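Local coordinates for putative enoyl-CoA hydratase/isomerase (Bordetella parapertussis, PDB 3ISA), which probably acts on acyl-CoA thioesters as a hexameric member of the crotonase (enoyl-CoA hydratase/isomerase) superfamily, its exact substrate and reaction being unassigned, at residues Leu53-Gly58 with Leu100-Ala105; Asp71-Ser76 with Gly232-Ile237; Arg93-Pro98 with Phe117-Trp122; Phe138-Gly143 with Ala225-Gln230. All blocks are in the same frame, centred on the assembly; numbering follows the deposited sequence.

Interaction 1. Residues Leu53-Gly58 with Leu100-Ala105; sequences LLVFAG and LTLALA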
# COMPACT_ATOMS: atom_id res chain seq x y z
N LEU D 53 -12.15 -26.31 13.18
CA LEU D 53 -13.39 -25.58 13.00
C LEU D 53 -13.87 -24.94 14.31
O LEU D 53 -13.97 -25.61 15.35
CB LEU D 53 -14.50 -26.51 12.48
CG LEU D 53 -15.90 -25.91 12.41
CD1 LEU D 53 -16.01 -24.87 11.26
CD2 LEU D 53 -16.96 -27.00 12.23
N LEU D 54 -14.15 -23.64 14.26
CA LEU D 54 -14.84 -22.96 15.36
C LEU D 54 -16.27 -22.70 14.96
O LEU D 54 -16.53 -22.07 13.91
CB LEU D 54 -14.17 -21.61 15.68
CG LEU D 54 -12.64 -21.62 15.81
CD1 LEU D 54 -12.11 -20.24 16.23
CD2 LEU D 54 -12.17 -22.72 16.76
N VAL D 55 -17.19 -23.17 15.79
CA VAL D 55 -18.62 -22.95 15.57
C VAL D 55 -19.15 -21.92 16.59
O VAL D 55 -18.87 -22.02 17.80
CB VAL D 55 -19.44 -24.27 15.66
CG1 VAL D 55 -20.94 -24.00 15.47
CG2 VAL D 55 -18.92 -25.30 14.66
N PHE D 56 -19.89 -20.93 16.10
CA PHE D 56 -20.53 -19.93 16.96
C PHE D 56 -22.06 -19.99 16.89
O PHE D 56 -22.65 -19.91 15.81
CB PHE D 56 -20.05 -18.53 16.60
CG PHE D 56 -18.58 -18.32 16.84
CD1 PHE D 56 -18.14 -17.80 18.06
CD2 PHE D 56 -17.64 -18.65 15.86
CE1 PHE D 56 -16.79 -17.62 18.30
CE2 PHE D 56 -16.26 -18.47 16.09
CZ PHE D 56 -15.85 -17.94 17.32
N ALA D 57 -22.69 -20.10 18.06
CA ALA D 57 -24.14 -20.19 18.14
C ALA D 57 -24.63 -19.47 19.38
O ALA D 57 -23.84 -19.13 20.24
CB ALA D 57 -24.58 -21.66 18.15
N GLY D 58 -25.94 -19.22 19.46
CA GLY D 58 -26.51 -18.59 20.63
C GLY D 58 -27.59 -19.45 21.25
O GLY D 58 -28.40 -20.03 20.54
N LEU D 100 -11.19 -22.75 10.20
CA LEU D 100 -12.45 -22.42 9.51
C LEU D 100 -13.44 -21.97 10.60
O LEU D 100 -13.40 -22.47 11.73
CB LEU D 100 -13.02 -23.64 8.78
CG LEU D 100 -14.35 -23.46 8.04
CD1 LEU D 100 -14.22 -22.32 6.97
CD2 LEU D 100 -14.80 -24.76 7.40
N THR D 101 -14.30 -21.01 10.28
CA THR D 101 -15.28 -20.52 11.25
C THR D 101 -16.68 -20.60 10.66
O THR D 101 -16.88 -20.30 9.47
CB THR D 101 -14.96 -19.08 11.68
OG1 THR D 101 -14.89 -18.25 10.50
CG2 THR D 101 -13.59 -19.05 12.42
N LEU D 102 -17.64 -21.00 11.50
CA LEU D 102 -19.02 -21.19 11.11
C LEU D 102 -19.93 -20.51 12.13
O LEU D 102 -19.82 -20.75 13.34
CB LEU D 102 -19.36 -22.69 11.00
CG LEU D 102 -20.83 -23.15 10.91
CD1 LEU D 102 -21.46 -22.66 9.64
CD2 LEU D 102 -20.94 -24.67 10.96
N ALA D 103 -20.86 -19.69 11.65
CA ALA D 103 -21.81 -19.06 12.55
C ALA D 103 -23.22 -19.46 12.15
O ALA D 103 -23.52 -19.61 10.97
CB ALA D 103 -21.66 -17.56 12.52
N LEU D 104 -24.08 -19.63 13.15
CA LEU D 104 -25.43 -20.10 12.96
C LEU D 104 -26.36 -19.17 13.73
O LEU D 104 -26.37 -19.19 14.97
CB LEU D 104 -25.57 -21.54 13.46
CG LEU D 104 -24.71 -22.61 12.77
CD1 LEU D 104 -24.64 -23.87 13.66
CD2 LEU D 104 -25.21 -22.95 11.38
N ALA D 105 -27.08 -18.32 13.00
CA ALA D 105 -27.89 -17.27 13.62
C ALA D 105 -29.37 -17.59 13.55
O ALA D 105 -29.82 -18.24 12.60
CB ALA D 105 -27.65 -15.93 12.95
O HOH W 1 -27.56 -19.84 17.29
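Strands 53-58 and 100-105 are neighbours in the central sheet of the crotonase fold and run parallel, joined by a crossover through helix 77-95; their axes approach to 4.7 Å at 16°. Leu53, Val55, Leu100 and Leu102 project from one face. There Leu53, with CG anti to the backbone N (chi1 173°), lies alongside Leu100 and points the same way, and the Leu53 CD1 methyl touches both Leu100 CG at 3.9 Å and Leu102 CB at 4.0 Å. Farther along, Val55 and Leu104 cross obliquely, Val55 CG1 meeting Leu104 CD1 at 4.1 Å. Helix 186-197 packs over these leucines. The other face carries Leu54, Phe56, Thr101 and Ala103. Phe56 keeps CG beside its own backbone N (chi1 -64°), so that the ring edge comes near Leu102 O, while helix 33-48 touches the ring from outside the pair. Four interstrand bonds fix the register, those donated by Leu54 N and Phe56 N to Leu100 O and Leu102 O alternating with those donated by Leu102 N and Leu104 N to Leu54 O and Phe56 O. All approach nearly along the C=O axis. Past the last of them a water continues the pairing, accepting from Gly58 N at 2.8 Å and donating to Leu104 O at 2.7 Å.

Interaction 2. Residues Asp71-Ser76 with Gly232-Ile237; sequences DYETQS and GFKARI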
# COMPACT_ATOMS: atom_id res chain seq x y z
N ASP D 71 -26.86 -1.04 32.55
CA ASP D 71 -25.96 -0.27 33.44
C ASP D 71 -24.79 0.45 32.73
O ASP D 71 -23.73 0.67 33.34
CB ASP D 71 -25.43 -1.15 34.61
CG ASP D 71 -26.55 -1.84 35.39
OD1 ASP D 71 -27.50 -1.16 35.83
OD2 ASP D 71 -26.45 -3.07 35.58
N TYR D 72 -24.98 0.83 31.46
CA TYR D 72 -23.99 1.66 30.77
C TYR D 72 -23.89 3.03 31.46
O TYR D 72 -22.82 3.66 31.45
CB TYR D 72 -24.31 1.81 29.27
CG TYR D 72 -25.30 2.90 28.95
CD1 TYR D 72 -24.87 4.16 28.51
CD2 TYR D 72 -26.67 2.68 29.11
CE1 TYR D 72 -25.78 5.16 28.24
CE2 TYR D 72 -27.58 3.68 28.84
CZ TYR D 72 -27.13 4.91 28.40
OH TYR D 72 -28.05 5.89 28.14
N GLU D 73 -24.99 3.49 32.07
CA GLU D 73 -25.01 4.77 32.80
C GLU D 73 -24.02 4.84 33.96
O GLU D 73 -23.49 5.91 34.26
CB GLU D 73 -26.43 5.10 33.30
CG GLU D 73 -27.39 5.56 32.20
CD GLU D 73 -27.30 7.06 31.89
OE1 GLU D 73 -26.19 7.61 31.74
OE2 GLU D 73 -28.38 7.68 31.79
N THR D 74 -23.75 3.71 34.59
CA THR D 74 -22.82 3.65 35.71
C THR D 74 -21.39 3.29 35.28
O THR D 74 -20.49 3.15 36.12
CB THR D 74 -23.31 2.67 36.81
OG1 THR D 74 -23.47 1.36 36.25
CG2 THR D 74 -24.62 3.14 37.40
N GLN D 75 -21.18 3.15 33.97
CA GLN D 75 -19.82 2.93 33.47
C GLN D 75 -19.29 4.22 32.87
O GLN D 75 -20.06 5.02 32.35
CB GLN D 75 -19.78 1.78 32.47
CG GLN D 75 -20.12 0.43 33.12
CD GLN D 75 -19.88 -0.74 32.21
OE1 GLN D 75 -19.24 -0.61 31.17
NE2 GLN D 75 -20.39 -1.91 32.60
N SER D 76 -17.98 4.43 32.95
CA SER D 76 -17.41 5.67 32.44
C SER D 76 -17.27 5.63 30.93
O SER D 76 -17.40 4.55 30.33
CB SER D 76 -16.04 5.92 33.08
OG SER D 76 -15.11 4.93 32.65
N GLY D 232 -18.60 12.83 24.44
CA GLY D 232 -20.06 12.75 24.36
C GLY D 232 -20.61 11.41 23.89
O GLY D 232 -21.79 11.32 23.55
N PHE D 233 -19.77 10.37 23.90
CA PHE D 233 -20.14 8.98 23.49
C PHE D 233 -21.36 8.48 24.24
O PHE D 233 -22.34 8.03 23.62
CB PHE D 233 -18.93 8.03 23.70
CG PHE D 233 -19.14 6.59 23.23
CD1 PHE D 233 -19.70 6.31 21.98
CD2 PHE D 233 -18.73 5.52 24.02
CE1 PHE D 233 -19.87 4.98 21.54
CE2 PHE D 233 -18.90 4.19 23.60
CZ PHE D 233 -19.47 3.92 22.35
N LYS D 234 -21.30 8.60 25.56
CA LYS D 234 -22.36 8.16 26.45
C LYS D 234 -23.69 8.87 26.18
O LYS D 234 -24.75 8.23 26.18
CB LYS D 234 -21.92 8.41 27.89
CG LYS D 234 -22.19 7.27 28.81
CD LYS D 234 -21.54 7.50 30.14
CE LYS D 234 -22.48 7.06 31.23
NZ LYS D 234 -21.84 7.12 32.57
N ALA D 235 -23.62 10.18 25.95
CA ALA D 235 -24.80 10.98 25.61
C ALA D 235 -25.40 10.56 24.27
O ALA D 235 -26.63 10.51 24.15
CB ALA D 235 -24.47 12.48 25.62
N ARG D 236 -24.55 10.23 23.29
CA ARG D 236 -25.00 9.75 21.98
C ARG D 236 -25.74 8.42 22.12
O ARG D 236 -26.80 8.20 21.49
CB ARG D 236 -23.81 9.58 21.01
CG ARG D 236 -23.18 10.89 20.52
CD ARG D 236 -22.18 10.67 19.37
NE ARG D 236 -21.03 9.81 19.71
CZ ARG D 236 -19.89 10.25 20.27
NH1 ARG D 236 -19.73 11.53 20.59
NH2 ARG D 236 -18.89 9.39 20.52
N ILE D 237 -25.20 7.54 22.95
CA ILE D 237 -25.86 6.27 23.28
C ILE D 237 -27.25 6.52 23.92
O ILE D 237 -28.26 5.94 23.49
CB ILE D 237 -24.95 5.39 24.19
CG1 ILE D 237 -23.69 4.93 23.42
CG2 ILE D 237 -25.71 4.18 24.73
CD1 ILE D 237 -22.62 4.24 24.28
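Lys234 NZ is gripped by two backbone carbonyls of the 71-76 loop, donating to Glu73 O at 2.7 Å and to Gln75 O at 2.8 Å. In both bonds the ammonium stands above the carbonyl plane, 51° out of it at Glu73 and 30° at Gln75, so neither is made along a lone pair. The lysine reaches across from the first turn of helix 233-241 by a chain bent at chi3 (139°), and its aliphatic part crosses the Tyr72 ring obliquely, CG lying 4.1 Å from Tyr72 CD1. Ile237, one turn after Phe233, puts its CG2 methyl over one face of the tyrosine ring in a CH-pi contact, 4.0 Å from the ring centroid, and Glu73 CG lies over the opposite face. The loop itself is folded by Gln75 N bonding to Tyr72 O and by Thr74 bonding to Asp71 O. Glu73 OE1 forms its salt bridge with Arg238, farther along the same helix, and stays 4.5 Å from Lys234 NZ. The ammonium is thus held by neutral carbonyl oxygens with a carboxylate nearby, an environment that would favour the protonated lysine while tying the C-terminal helix to this loop.

Interaction 3. Residues Arg93-Pro98 with Phe117-Trp122; sequences RVAGSP and FAACKW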
# COMPACT_ATOMS: atom_id res chain seq x y z
N ARG D 93 -9.71 -11.34 15.71
CA ARG D 93 -9.21 -12.68 15.99
C ARG D 93 -10.05 -13.75 15.29
O ARG D 93 -9.51 -14.67 14.69
CB ARG D 93 -9.22 -12.95 17.50
CG ARG D 93 -7.98 -12.47 18.21
CD ARG D 93 -8.36 -12.07 19.61
NE ARG D 93 -7.37 -12.41 20.62
CZ ARG D 93 -6.48 -11.57 21.12
NH1 ARG D 93 -5.65 -11.97 22.07
NH2 ARG D 93 -6.42 -10.32 20.68
N VAL D 94 -11.37 -13.59 15.34
CA VAL D 94 -12.29 -14.51 14.66
C VAL D 94 -12.13 -14.39 13.12
O VAL D 94 -11.96 -15.42 12.43
CB VAL D 94 -13.75 -14.30 15.11
CG1 VAL D 94 -14.71 -15.26 14.35
CG2 VAL D 94 -13.85 -14.50 16.63
N ALA D 95 -12.15 -13.16 12.62
CA ALA D 95 -12.02 -12.89 11.16
C ALA D 95 -10.75 -13.45 10.54
O ALA D 95 -10.78 -14.02 9.44
CB ALA D 95 -12.16 -11.42 10.86
N GLY D 96 -9.63 -13.28 11.25
CA GLY D 96 -8.31 -13.73 10.79
C GLY D 96 -7.91 -15.12 11.30
O GLY D 96 -6.74 -15.47 11.28
N SER D 97 -8.89 -15.90 11.75
CA SER D 97 -8.60 -17.21 12.36
C SER D 97 -7.96 -18.18 11.35
O SER D 97 -8.42 -18.27 10.21
CB SER D 97 -9.88 -17.83 12.92
OG SER D 97 -9.61 -19.03 13.63
N PRO D 98 -6.93 -18.92 11.77
CA PRO D 98 -6.43 -20.07 11.01
C PRO D 98 -7.45 -21.22 10.96
O PRO D 98 -7.33 -22.10 10.10
CB PRO D 98 -5.19 -20.51 11.79
CG PRO D 98 -4.83 -19.32 12.66
CD PRO D 98 -6.14 -18.70 13.00
N PHE D 117 -21.08 -12.60 13.83
CA PHE D 117 -21.61 -13.42 12.76
C PHE D 117 -20.85 -13.17 11.44
O PHE D 117 -20.38 -14.13 10.80
CB PHE D 117 -23.11 -13.11 12.62
CG PHE D 117 -23.83 -13.99 11.65
CD1 PHE D 117 -24.20 -15.28 12.02
CD2 PHE D 117 -24.19 -13.52 10.38
CE1 PHE D 117 -24.87 -16.12 11.13
CE2 PHE D 117 -24.87 -14.34 9.49
CZ PHE D 117 -25.22 -15.65 9.87
N ALA D 118 -20.70 -11.89 11.07
CA ALA D 118 -19.99 -11.47 9.84
C ALA D 118 -18.53 -11.92 9.78
O ALA D 118 -18.02 -12.24 8.70
CB ALA D 118 -20.07 -9.93 9.66
N ALA D 119 -17.87 -11.95 10.95
CA ALA D 119 -16.45 -12.34 11.07
C ALA D 119 -16.23 -13.82 10.72
O ALA D 119 -15.11 -14.23 10.42
CB ALA D 119 -15.95 -12.04 12.49
N CYS D 120 -17.30 -14.62 10.77
CA CYS D 120 -17.21 -16.04 10.45
C CYS D 120 -17.35 -16.29 8.96
O CYS D 120 -18.09 -15.57 8.30
CB CYS D 120 -18.30 -16.81 11.19
SG CYS D 120 -18.04 -16.78 12.97
N LYS D 121 -16.63 -17.29 8.45
CA LYS D 121 -16.52 -17.53 7.01
C LYS D 121 -17.75 -18.22 6.42
O LYS D 121 -18.21 -17.83 5.34
CB LYS D 121 -15.26 -18.33 6.70
CG LYS D 121 -13.92 -17.64 7.07
CD LYS D 121 -13.66 -16.39 6.20
CE LYS D 121 -12.65 -15.41 6.83
NZ LYS D 121 -13.22 -14.60 7.98
N TRP D 122 -18.25 -19.24 7.11
CA TRP D 122 -19.50 -19.92 6.70
C TRP D 122 -20.63 -19.36 7.57
O TRP D 122 -20.57 -19.42 8.80
CB TRP D 122 -19.38 -21.44 6.86
CG TRP D 122 -18.51 -22.17 5.85
CD1 TRP D 122 -17.45 -21.66 5.14
CD2 TRP D 122 -18.64 -23.53 5.44
NE1 TRP D 122 -16.91 -22.63 4.33
CE2 TRP D 122 -17.62 -23.79 4.50
CE3 TRP D 122 -19.52 -24.57 5.79
CZ2 TRP D 122 -17.46 -25.04 3.89
CZ3 TRP D 122 -19.36 -25.82 5.17
CH2 TRP D 122 -18.33 -26.04 4.25
O HOH W 2 -12.94 -16.58 10.21
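The C-terminal ends of helix 77-95 and helix 112-119, which flank the central sheet of the crotonase fold, meet here through small residues, and Ala95 and Ala119 come within 4.5 Å of each other at their CA atoms. Ala95 CA approaches Ala119 O at 3.4 Å in a CA-H...O contact. Beside this, Ala119 CB points at the first helix and sits 3.9 Å from Val94 CG1. Val94 CG1, anti to its backbone N (chi1 178°), also touches Cys120 SG, so one valine branch meets both the alanine and the thiol. The polar half belongs to Lys121. Its side chain, bent at both chi2 (-67°) and chi4 (-74°), folds back so that NZ donates to Ala95 O at 2.9 Å, in the carbonyl plane and on a lone pair. NZ also makes a weak bond to Ala119 O and donates to a water that also bonds to Val94 O. Leu157 of a neighbouring subunit packs on Lys121. At Ala95 O the ammonium sits where the partial negative charge of the helix 77-95 C-terminus would be expected to favour it, giving this alanine-lined junction a charged bridge between two helix ends.

Interaction 4. Residues Phe138-Gly143 with Ala225-Gln230; sequences FGLVLG and ARSAAQ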
# COMPACT_ATOMS: atom_id res chain seq x y z
N PHE D 138 -25.35 6.34 16.80
CA PHE D 138 -24.67 7.01 17.90
C PHE D 138 -23.18 7.19 17.63
O PHE D 138 -22.39 7.34 18.55
CB PHE D 138 -24.96 6.38 19.28
CG PHE D 138 -24.65 4.90 19.39
CD1 PHE D 138 -23.40 4.45 19.84
CD2 PHE D 138 -25.64 3.94 19.11
CE1 PHE D 138 -23.13 3.09 19.96
CE2 PHE D 138 -25.38 2.58 19.24
CZ PHE D 138 -24.12 2.15 19.66
N GLY D 139 -22.83 7.15 16.34
CA GLY D 139 -21.49 7.51 15.88
C GLY D 139 -20.49 6.37 15.90
O GLY D 139 -19.32 6.58 15.57
N LEU D 140 -20.93 5.17 16.28
CA LEU D 140 -20.04 4.01 16.37
C LEU D 140 -19.63 3.45 14.99
O LEU D 140 -20.50 3.18 14.16
CB LEU D 140 -20.69 2.89 17.20
CG LEU D 140 -19.78 1.69 17.47
CD1 LEU D 140 -18.70 2.06 18.48
CD2 LEU D 140 -20.61 0.50 17.93
N VAL D 141 -18.33 3.27 14.77
CA VAL D 141 -17.86 2.71 13.50
C VAL D 141 -17.25 1.33 13.77
O VAL D 141 -16.05 1.21 14.04
CB VAL D 141 -16.86 3.66 12.76
CG1 VAL D 141 -16.41 3.05 11.42
CG2 VAL D 141 -17.48 5.06 12.54
N LEU D 142 -18.10 0.30 13.70
CA LEU D 142 -17.71 -1.07 14.09
C LEU D 142 -18.11 -2.08 13.01
O LEU D 142 -19.29 -2.17 12.64
CB LEU D 142 -18.40 -1.46 15.42
CG LEU D 142 -18.16 -2.90 15.92
CD1 LEU D 142 -16.70 -3.05 16.33
CD2 LEU D 142 -19.11 -3.26 17.08
N GLY D 143 -17.13 -2.85 12.53
CA GLY D 143 -17.39 -3.91 11.55
C GLY D 143 -17.64 -3.41 10.14
O GLY D 143 -17.97 -4.20 9.24
N ALA D 225 -11.76 2.98 17.41
CA ALA D 225 -11.21 3.72 18.53
C ALA D 225 -11.60 5.19 18.45
O ALA D 225 -12.13 5.72 19.43
CB ALA D 225 -9.65 3.56 18.59
N ARG D 226 -11.40 5.82 17.29
CA ARG D 226 -11.75 7.23 17.07
C ARG D 226 -13.23 7.47 17.32
O ARG D 226 -13.58 8.42 18.01
CB ARG D 226 -11.39 7.71 15.67
CG ARG D 226 -9.90 7.84 15.46
CD ARG D 226 -9.53 8.69 14.26
NE ARG D 226 -8.11 8.51 13.99
CZ ARG D 226 -7.62 7.62 13.13
NH1 ARG D 226 -8.44 6.83 12.43
NH2 ARG D 226 -6.30 7.50 13.00
N SER D 227 -14.09 6.60 16.78
CA SER D 227 -15.55 6.76 16.89
C SER D 227 -16.05 6.70 18.33
O SER D 227 -16.88 7.52 18.74
CB SER D 227 -16.28 5.74 16.00
OG SER D 227 -16.26 4.43 16.52
N ALA D 228 -15.55 5.75 19.11
CA ALA D 228 -15.98 5.55 20.49
C ALA D 228 -15.28 6.51 21.49
O ALA D 228 -15.75 6.68 22.61
CB ALA D 228 -15.78 4.10 20.89
N ALA D 229 -14.18 7.12 21.06
CA ALA D 229 -13.44 8.07 21.91
C ALA D 229 -13.84 9.55 21.75
O ALA D 229 -13.36 10.40 22.51
CB ALA D 229 -11.92 7.91 21.72
N GLN D 230 -14.67 9.86 20.75
CA GLN D 230 -15.18 11.23 20.59
C GLN D 230 -15.92 11.62 21.88
O GLN D 230 -16.77 10.85 22.35
CB GLN D 230 -16.15 11.35 19.40
CG GLN D 230 -15.60 11.00 18.02
CD GLN D 230 -14.49 11.93 17.53
OE1 GLN D 230 -14.40 13.10 17.93
NE2 GLN D 230 -13.63 11.40 16.65
O HOH W 3 -19.67 6.91 18.98
O HOH W 4 -18.29 9.14 17.36
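The 138-143 loop passes helix 217-229 near its C-terminal end, with Leu140 and Ser227 5.3 Å apart at CA and Gly139 taking a positive phi (87°) that favours glycine. The loop leading into helix 144-151 is thereby joined to the C-terminal helical region of the crotonase-like chain. Ser227 carries the contact, its CB directed at the loop. With OG in the crowded position between backbone N and carbonyl carbon (chi1 75°), the hydroxyl accepts from Val141 N at 2.9 Å, in a bond nearly straight at 164°. The same OG hydrogen-bonds Leu224 O one turn back in its helix, which fixes its rotation. Apolar groups surround this polar link: Val141 CG2 rests 3.7 Å from Ser227 CB, and Leu140, with CG anti to the backbone N, brings CD1 to 3.9 Å from Ser227 OG and 4.3 Å from Ala228 CB. Two waters extend the join. One lies 2.8 Å from Phe138 O and bonds also to Ser227 O; the second bonds to Ser227 O and Gly139 O. Thr207 of one neighbouring subunit packs on Val141, and Arg226 forms a salt bridge with Asp218 of another. The buried serine therefore relays a hydrogen bond from the loop amide to a helix carbonyl through uncharged groups, while Arg236 binds nearby carbonyls.

The four contacts form two touching pairs. Interactions 1 and 3 lie in the core, their centres 9 Å apart: Thr101 OG1 and Lys121 N are 2.9 Å apart, as are Ala103 N and Trp122 O, joining the sheet to the chain that leaves helix 112-119. Interactions 2 and 4, 13 Å apart between centres, meet through Arg236, whose NE lies 3.1 Å from Phe138 O and whose NH2 lies 3.2 Å from Gln230 O. Interactions 1 and 2 sit on opposite sides of the chain's centre, 31 Å apart between centres. Helix 77-95 runs from just after the loop of interaction 2 to interaction 3, spanning both pairs. None of the four contacts holds a ligand.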